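Long-range contact in SnoaL-like domain-containing protein (Xanthomonas campestris pv. campestris, PDB 3G8Z), which is of unknown function but has the cystatin-like fold of the SnoaL-like family, a family that includes polyketide cyclases: residues Gly42-Ser46 with Asp126-Val130. Sequence-based numbering, arbitrary orientation. Where two conformers were deposited one is given.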
# COMPACT_ATOMS: atom_id res chain seq x y z
N GLY A 42 6.17 -10.56 18.90
CA GLY A 42 7.27 -9.99 19.69
C GLY A 42 8.63 -10.32 19.14
O GLY A 42 9.62 -9.69 19.50
N SER A 43 8.67 -11.33 18.28
CA SER A 43 9.92 -11.85 17.75
C SER A 43 10.18 -11.40 16.33
O SER A 43 11.31 -11.14 15.97
CB SER A 43 9.89 -13.37 17.74
OG SER A 43 9.40 -13.89 18.96
N ILE A 44 9.14 -11.35 15.50
CA ILE A 44 9.34 -11.02 14.09
C ILE A 44 9.23 -9.52 13.80
O ILE A 44 9.58 -9.09 12.71
CB ILE A 44 8.39 -11.78 13.14
CG1 ILE A 44 6.95 -11.34 13.36
CG2 ILE A 44 8.53 -13.29 13.29
CD1 ILE A 44 6.05 -11.78 12.23
N ILE A 45 8.75 -8.74 14.77
CA ILE A 45 8.77 -7.28 14.62
C ILE A 45 10.09 -6.76 15.20
O ILE A 45 10.45 -7.11 16.33
CB ILE A 45 7.62 -6.59 15.35
CG1 ILE A 45 6.26 -7.03 14.81
CG2 ILE A 45 7.79 -5.05 15.23
CD1 ILE A 45 5.08 -6.55 15.67
N SER A 46 10.79 -5.92 14.45
CA SER A 46 12.05 -5.36 14.92
C SER A 46 11.86 -4.65 16.25
O SER A 46 10.86 -3.95 16.43
CB SER A 46 12.61 -4.36 13.90
OG SER A 46 13.72 -3.66 14.42
N ASP A 126 16.21 -8.41 6.80
CA ASP A 126 16.90 -9.39 7.64
C ASP A 126 15.91 -10.17 8.50
O ASP A 126 16.16 -10.43 9.67
CB ASP A 126 17.92 -8.68 8.53
CG ASP A 126 19.02 -8.00 7.73
OD1 ASP A 126 19.33 -8.45 6.60
OD2 ASP A 126 19.58 -6.99 8.23
N GLY A 127 14.77 -10.52 7.92
CA GLY A 127 13.86 -11.46 8.56
C GLY A 127 12.91 -10.80 9.54
O GLY A 127 12.13 -11.48 10.20
N LYS A 128 12.97 -9.48 9.62
CA LYS A 128 12.17 -8.75 10.58
C LYS A 128 11.43 -7.57 9.96
O LYS A 128 11.89 -6.94 8.99
CB LYS A 128 13.05 -8.28 11.74
CG LYS A 128 13.66 -9.43 12.53
CD LYS A 128 13.74 -9.15 14.00
CE LYS A 128 14.44 -10.29 14.74
NZ LYS A 128 13.56 -11.48 14.91
N ILE A 129 10.26 -7.30 10.51
CA ILE A 129 9.48 -6.12 10.14
C ILE A 129 10.05 -4.87 10.83
O ILE A 129 9.98 -4.72 12.07
CB ILE A 129 8.02 -6.30 10.54
CG1 ILE A 129 7.42 -7.45 9.73
CG2 ILE A 129 7.25 -5.04 10.32
CD1 ILE A 129 6.19 -8.04 10.37
N VAL A 130 10.62 -3.98 10.02
CA VAL A 130 11.33 -2.80 10.53
C VAL A 130 10.47 -1.55 10.45
O VAL A 130 10.70 -0.57 11.17
CB VAL A 130 12.71 -2.58 9.83
CG1 VAL A 130 13.67 -3.72 10.17
CG2 VAL A 130 12.59 -2.44 8.32
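The carbonyl oxygen of Ile44, at the end of helix 38-44, receives two groups from the strand beginning at Lys128. The backbone N of Ile129 donates to Ile44 O over 2.9 Å in a nearly straight bond, 167° at the hydrogen, while the CA of Lys128 adds a weaker C-H...O contact to Ile44 O at 3.4 Å. One step on, Ser46 N donates to Ile129 O at 2.8 Å. Ile129 thus bonds to the residues before and after Ile45, the pattern of a parallel beta bridge, where the chain leaves the helix and pairs alongside the start of strand 128-136, on the side strand 49-53 takes up further along. Strand 128-136 follows 112-125 through a tight hairpin at Asp126-Gly127, whose positive phi angles fit a type I' turn. In this cystatin-like, alpha-plus-beta fold, Ile45 and Ile129 put their side chains on the same face of the sheet, where both touch Tyr29 of helix 22-35. Ile129 also meets Leu122 and Ile124 of the adjoining strand. Lys128 instead reaches back along the helix end: bends at chi2 and chi4 (-144° and -76°) bring NZ to Ser43 O. The modelled separation of NZ and Ser43 O, 2.5 Å, is too short to take literally, but a positive charge here would probably suit the carbonyl end of the helix. Ser46 lays its CB against Ile129 O and against CG1 of Val130, 3.9 Å from the latter, whereas its OG accepts a hydrogen bond from the backbone N of Asp48, as in an ST turn.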